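Local structure of Pre-mRNA-splicing factor 38 (Chaetomium thermophilum, 5F5T) at residues Glu61-Ile64 and Val65-Val69; Asp164-Ile167 and Asp168-Thr172. The protein is probably required for pre-mRNA splicing, as a member of the PRP38 family of spliceosomal proteins. All coordinates share one frame; numbering follows the deposited sequence.

Interaction 1 of 2, residues Glu61-Ile64 and Val65-Val69; sequences EADI and VDRVV
D63 and D66 meet through one water on the outer face of the opening turns of the α-helix 61-71. The water donates to both carboxylates. It lies 2.9 Å from D63 OD1 and 2.6 Å from D66 OD2. The two acids are one turn apart, and their planes are turned 46° against each other. OD1 of D63 and OD2 of D66 come within 4.1 Å, and the shared water probably eases the repulsion of like charges. D63 has a second hold: its OD2 accepts the backbone N-H of N60, just before the helix. R67 lies one turn on from D63, and its backbone N donates to D63 O at 2.8 Å. R67 CG lies beside its own backbone N (chi1 -67°), which sets the start of the chain alongside D63 O. The bends at chi2 and chi3 come beyond it. NH2 of R67 stays 4.4 Å from D63 OD1, which sits well out of the guanidinium plane, so only the charges interact. The firm partner is Q55 O, bonded to R67 NH1. With an alanine in place of R67, Q55 O would probably lose this donor and D63 its nearby positive charge. On the buried side, I64 and V68 face helix 87-98, and V68 also meets helix 117-130. Their CG2 methyls are 4.4 Å apart. V68 N donates to I64 O at 2.9 Å.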
ATOM      1  N   GLU A  61      14.966 -15.887   6.661  1.00 78.33           N
ATOM      2  CA  GLU A  61      14.565 -15.160   5.464  1.00 83.38           C
ATOM      3  C   GLU A  61      14.217 -16.093   4.294  1.00 96.75           C
ATOM      4  O   GLU A  61      13.305 -15.804   3.520  1.00116.45           O
ATOM      5  CB  GLU A  61      15.675 -14.189   5.062  1.00 95.30           C
ATOM      6  CG  GLU A  61      15.760 -12.960   5.958  1.00116.30           C
ATOM      7  CD  GLU A  61      17.190 -12.502   6.200  1.00146.55           C
ATOM      8  OE1 GLU A  61      17.398 -11.631   7.070  1.00140.24           O
ATOM      9  OE2 GLU A  61      18.105 -13.011   5.517  1.00156.66           O
ATOM     10  N   ALA A  62      14.940 -17.201   4.155  1.00 82.05           N
ATOM     11  CA  ALA A  62      14.581 -18.232   3.173  1.00 97.67           C
ATOM     12  C   ALA A  62      13.249 -18.874   3.553  1.00102.39           C
ATOM     13  O   ALA A  62      12.330 -19.105   2.717  1.00118.11           O
ATOM     14  CB  ALA A  62      15.671 -19.281   3.093  1.00 76.14           C
ATOM     15  N   ASP A  63      13.153 -19.136   4.851  1.00 77.80           N
ATOM     16  CA  ASP A  63      11.961 -19.717   5.424  1.00 81.46           C
ATOM     17  C   ASP A  63      10.784 -18.818   5.128  1.00 66.82           C
ATOM     18  O   ASP A  63       9.671 -19.293   5.040  1.00 77.74           O
ATOM     19  CB  ASP A  63      12.107 -19.911   6.931  1.00 70.35           C
ATOM     20  CG  ASP A  63      13.094 -21.001   7.282  1.00 93.21           C
ATOM     21  OD1 ASP A  63      13.255 -21.949   6.482  1.00104.80           O
ATOM     22  OD2 ASP A  63      13.709 -20.911   8.363  1.00 85.75           O
ATOM     23  N   ILE A  64      11.028 -17.517   4.988  1.00 62.72           N
ATOM     24  CA  ILE A  64       9.934 -16.585   4.750  1.00 64.25           C
ATOM     25  C   ILE A  64       9.233 -16.921   3.439  1.00 60.68           C
ATOM     26  O   ILE A  64       8.013 -17.066   3.405  1.00 70.85           O
ATOM     27  CB  ILE A  64      10.420 -15.124   4.716  1.00 80.51           C
ATOM     28  CG1 ILE A  64      10.702 -14.628   6.135  1.00 72.30           C
ATOM     29  CG2 ILE A  64       9.384 -14.231   4.052  1.00 78.21           C
ATOM     30  CD1 ILE A  64       9.494 -14.682   7.039  1.00 67.10           C
ATOM     31  N   VAL A  65      10.012 -17.081   2.371  1.00 67.95           N
ATOM     32  CA  VAL A  65       9.457 -17.460   1.075  1.00 54.04           C
ATOM     33  C   VAL A  65       8.748 -18.797   1.185  1.00 65.06           C
ATOM     34  O   VAL A  65       7.613 -18.956   0.700  1.00 74.74           O
ATOM     35  CB  VAL A  65      10.535 -17.559  -0.020  1.00 66.36           C
ATOM     36  CG1 VAL A  65       9.926 -18.096  -1.309  1.00 68.21           C
ATOM     37  CG2 VAL A  65      11.166 -16.207  -0.270  1.00 67.82           C
ATOM     38  N   ASP A  66       9.404 -19.755   1.842  1.00 70.07           N
ATOM     39  CA  ASP A  66       8.777 -21.073   1.987  1.00 62.49           C
ATOM     40  C   ASP A  66       7.414 -20.989   2.693  1.00 61.91           C
ATOM     41  O   ASP A  66       6.440 -21.603   2.255  1.00 67.02           O
ATOM     42  CB  ASP A  66       9.698 -22.034   2.746  1.00 64.40           C
ATOM     43  CG  ASP A  66      10.953 -22.390   1.959  1.00 90.55           C
ATOM     44  OD1 ASP A  66      10.836 -22.730   0.762  1.00100.48           O
ATOM     45  OD2 ASP A  66      12.057 -22.350   2.543  1.00 91.64           O
ATOM     46  N   ARG A  67       7.347 -20.202   3.762  1.00 63.56           N
ATOM     47  CA  ARG A  67       6.124 -20.018   4.538  1.00 68.11           C
ATOM     48  C   ARG A  67       5.051 -19.311   3.730  1.00 60.19           C
ATOM     49  O   ARG A  67       3.875 -19.628   3.851  1.00 61.66           O
ATOM     50  CB  ARG A  67       6.390 -19.217   5.820  1.00 64.88           C
ATOM     51  CG  ARG A  67       7.261 -19.913   6.856  1.00 50.73           C
ATOM     52  CD  ARG A  67       6.760 -21.301   7.187  1.00 70.64           C
ATOM     53  NE  ARG A  67       7.853 -22.266   7.144  1.00 80.78           N
ATOM     54  CZ  ARG A  67       8.543 -22.667   8.205  1.00 87.58           C
ATOM     55  NH1 ARG A  67       8.244 -22.202   9.409  1.00108.16           N
ATOM     56  NH2 ARG A  67       9.525 -23.542   8.060  1.00101.08           N
ATOM     57  N   VAL A  68       5.448 -18.325   2.936  1.00 59.16           N
ATOM     58  CA  VAL A  68       4.478 -17.623   2.111  1.00 50.18           C
ATOM     59  C   VAL A  68       3.845 -18.571   1.101  1.00 56.76           C
ATOM     60  O   VAL A  68       2.620 -18.631   0.985  1.00 52.51           O
ATOM     61  CB  VAL A  68       5.100 -16.425   1.378  1.00 51.12           C
ATOM     62  CG1 VAL A  68       4.156 -15.912   0.304  1.00 47.29           C
ATOM     63  CG2 VAL A  68       5.437 -15.325   2.374  1.00 50.18           C
ATOM     64  N   VAL A  69       4.674 -19.331   0.393  1.00 65.85           N
ATOM     65  CA  VAL A  69       4.151 -20.269  -0.598  1.00 65.24           C
ATOM     66  C   VAL A  69       3.262 -21.319   0.073  1.00 62.82           C
ATOM     67  O   VAL A  69       2.186 -21.662  -0.422  1.00 74.02           O
ATOM     68  CB  VAL A  69       5.287 -20.960  -1.369  1.00 69.14           C
ATOM     69  CG1 VAL A  69       4.751 -22.110  -2.205  1.00 51.95           C
ATOM     70  CG2 VAL A  69       6.012 -19.951  -2.245  1.00 56.79           C
TER
HETATM   71  O   HOH W   1      11.822 -23.715   4.719  1.00 74.86           O

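Interaction 2 of 2, residues Asp164-Ile167 and Asp168-Thr172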
ATOM      1  N   ASP A 164      -2.751  -4.706  -8.195  1.00 43.57           N
ATOM      2  CA  ASP A 164      -2.695  -3.271  -8.442  1.00 51.34           C
ATOM      3  C   ASP A 164      -3.602  -2.529  -7.469  1.00 60.42           C
ATOM      4  O   ASP A 164      -3.299  -1.408  -7.050  1.00 68.62           O
ATOM      5  CB  ASP A 164      -3.068  -2.949  -9.892  1.00 45.56           C
ATOM      6  CG  ASP A 164      -4.397  -3.536 -10.304  1.00 50.85           C
ATOM      7  OD1 ASP A 164      -4.537  -4.776 -10.266  1.00 57.32           O
ATOM      8  OD2 ASP A 164      -5.291  -2.758 -10.695  1.00 48.42           O
ATOM      9  N   GLU A 165      -4.706  -3.169  -7.096  1.00 49.42           N
ATOM     10  CA  GLU A 165      -5.616  -2.599  -6.111  1.00 58.95           C
ATOM     11  C   GLU A 165      -5.006  -2.601  -4.709  1.00 61.39           C
ATOM     12  O   GLU A 165      -5.201  -1.664  -3.937  1.00 54.41           O
ATOM     13  CB  GLU A 165      -6.936  -3.362  -6.107  1.00 44.71           C
ATOM     14  CG  GLU A 165      -8.008  -2.727  -6.976  1.00 69.62           C
ATOM     15  CD  GLU A 165      -9.380  -3.325  -6.729  1.00 93.73           C
ATOM     16  OE1 GLU A 165      -9.469  -4.315  -5.973  1.00 95.87           O
ATOM     17  OE2 GLU A 165     -10.368  -2.798  -7.282  1.00107.87           O
ATOM     18  N   PHE A 166      -4.273  -3.659  -4.385  1.00 54.29           N
ATOM     19  CA  PHE A 166      -3.585  -3.749  -3.105  1.00 58.92           C
ATOM     20  C   PHE A 166      -2.486  -2.687  -2.999  1.00 65.29           C
ATOM     21  O   PHE A 166      -2.348  -2.019  -1.971  1.00 58.01           O
ATOM     22  CB  PHE A 166      -3.005  -5.156  -2.920  1.00 45.89           C
ATOM     23  CG  PHE A 166      -2.403  -5.391  -1.568  1.00 45.83           C
ATOM     24  CD1 PHE A 166      -3.191  -5.384  -0.428  1.00 47.56           C
ATOM     25  CD2 PHE A 166      -1.041  -5.613  -1.435  1.00 39.62           C
ATOM     26  CE1 PHE A 166      -2.631  -5.598   0.820  1.00 51.80           C
ATOM     27  CE2 PHE A 166      -0.475  -5.826  -0.191  1.00 50.03           C
ATOM     28  CZ  PHE A 166      -1.271  -5.820   0.937  1.00 44.86           C
ATOM     29  N   ILE A 167      -1.714  -2.535  -4.073  1.00 59.13           N
ATOM     30  CA  ILE A 167      -0.664  -1.523  -4.142  1.00 53.16           C
ATOM     31  C   ILE A 167      -1.259  -0.131  -4.005  1.00 61.44           C
ATOM     32  O   ILE A 167      -0.763   0.694  -3.235  1.00 63.69           O
ATOM     33  CB  ILE A 167       0.120  -1.599  -5.466  1.00 57.19           C
ATOM     34  CG1 ILE A 167       0.847  -2.938  -5.580  1.00 51.68           C
ATOM     35  CG2 ILE A 167       1.105  -0.452  -5.570  1.00 58.69           C
ATOM     36  CD1 ILE A 167       1.820  -3.189  -4.468  1.00 49.84           C
ATOM     37  N   ASP A 168      -2.335   0.114  -4.745  1.00 56.23           N
ATOM     38  CA  ASP A 168      -3.015   1.401  -4.695  1.00 58.37           C
ATOM     39  C   ASP A 168      -3.521   1.676  -3.282  1.00 70.49           C
ATOM     40  O   ASP A 168      -3.467   2.814  -2.809  1.00 64.46           O
ATOM     41  CB  ASP A 168      -4.178   1.437  -5.690  1.00 62.47           C
ATOM     42  CG  ASP A 168      -4.706   2.840  -5.921  1.00 64.88           C
ATOM     43  OD1 ASP A 168      -3.890   3.777  -6.046  1.00 66.53           O
ATOM     44  OD2 ASP A 168      -5.943   3.008  -5.963  1.00 77.58           O
ATOM     45  N   ASP A 169      -4.003   0.631  -2.610  1.00 56.48           N
ATOM     46  CA  ASP A 169      -4.428   0.750  -1.219  1.00 53.12           C
ATOM     47  C   ASP A 169      -3.268   1.144  -0.308  1.00 66.57           C
ATOM     48  O   ASP A 169      -3.411   2.008   0.554  1.00 53.19           O
ATOM     49  CB  ASP A 169      -5.055  -0.552  -0.726  1.00 48.97           C
ATOM     50  CG  ASP A 169      -6.498  -0.708  -1.165  1.00 73.36           C
ATOM     51  OD1 ASP A 169      -7.027   0.223  -1.807  1.00 68.39           O
ATOM     52  OD2 ASP A 169      -7.111  -1.750  -0.846  1.00 73.33           O
ATOM     53  N   LEU A 170      -2.118   0.511  -0.509  1.00 52.18           N
ATOM     54  CA  LEU A 170      -0.924   0.839   0.259  1.00 48.73           C
ATOM     55  C   LEU A 170      -0.522   2.295   0.050  1.00 68.24           C
ATOM     56  O   LEU A 170      -0.087   2.978   0.978  1.00 70.78           O
ATOM     57  CB  LEU A 170       0.232  -0.076  -0.139  1.00 45.67           C
ATOM     58  CG  LEU A 170       0.110  -1.554   0.213  1.00 51.70           C
ATOM     59  CD1 LEU A 170       1.259  -2.322  -0.417  1.00 46.71           C
ATOM     60  CD2 LEU A 170       0.117  -1.722   1.725  1.00 44.61           C
ATOM     61  N   LEU A 171      -0.647   2.752  -1.190  1.00 64.14           N
ATOM     62  CA  LEU A 171      -0.261   4.105  -1.566  1.00 56.52           C
ATOM     63  C   LEU A 171      -1.258   5.203  -1.174  1.00 58.22           C
ATOM     64  O   LEU A 171      -0.880   6.368  -1.083  1.00 79.54           O
ATOM     65  CB  LEU A 171      -0.006   4.153  -3.072  1.00 47.19           C
ATOM     66  CG  LEU A 171       1.145   3.247  -3.514  1.00 60.20           C
ATOM     67  CD1 LEU A 171       1.408   3.383  -5.004  1.00 57.05           C
ATOM     68  CD2 LEU A 171       2.403   3.546  -2.701  1.00 51.91           C
ATOM     69  N   THR A 172      -2.526   4.852  -0.971  1.00 55.81           N
ATOM     70  CA  THR A 172      -3.552   5.880  -0.760  1.00 60.44           C
ATOM     71  C   THR A 172      -4.346   5.763   0.540  1.00 66.88           C
ATOM     72  O   THR A 172      -5.186   6.613   0.831  1.00 60.98           O
ATOM     73  CB  THR A 172      -4.577   5.887  -1.913  1.00 59.89           C
ATOM     74  OG1 THR A 172      -5.390   4.709  -1.837  1.00 67.00           O
ATOM     75  CG2 THR A 172      -3.876   5.939  -3.261  1.00 60.38           C
TER
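F166 has CG opposite the backbone N (chi1 -174°), and this lays the ring beside L170. L170 has CG beside its own N (chi1 -67°), which brings the branch over one ring face. CD1 of L170 lies 3.9 Å from CE2 of F166. The same methyl is 4.2 Å from CD1 of I167, so L170 touches two side chains of the preceding turn. L171 runs alongside I167, both pointing the same way, with L171 CD1 3.9 Å from I167 CG2. These apolar groups pack against A121, A124 and F125 of helix 117-130 and L140 of helix 133-140, and F166 and L170 also reach V176. D164 and D168, one turn apart, serve another surface: the OD2 of each forms salt bridges outside this helix, to basic side chains of another protein chain. At the far end, T172 OG1 donates to D168 O at 2.9 Å, from above the carbonyl plane. The backbone bonds D168 N to D164 O and L170 N to F166 O keep the turns regular. The pattern is that of an amphipathic α-helix, with one side in the helical core of the PRP38 fold and an acidic side at a protein interface.

How the interactions relate
From the N terminus, interaction 1 comes first, in helix 61-71, and interaction 2 follows in helix 163-172. They stand in series and neither nest nor cross. Each lies within about two and a half turns of one helix, so neither closes a long loop. Their centres are 23 Å apart, and their nearest atoms are about 11 Å apart, without touching. Helix 117-130 lies between them in the chain and packs against both: residues 65-69 meet L119 and L122, and residues 164-172 meet the same helix further along. Interaction 1 also joins helices 87-98 and 102-115. Interaction 2 joins helix 133-140 and strand 175-176, and it alone touches the second protein chain.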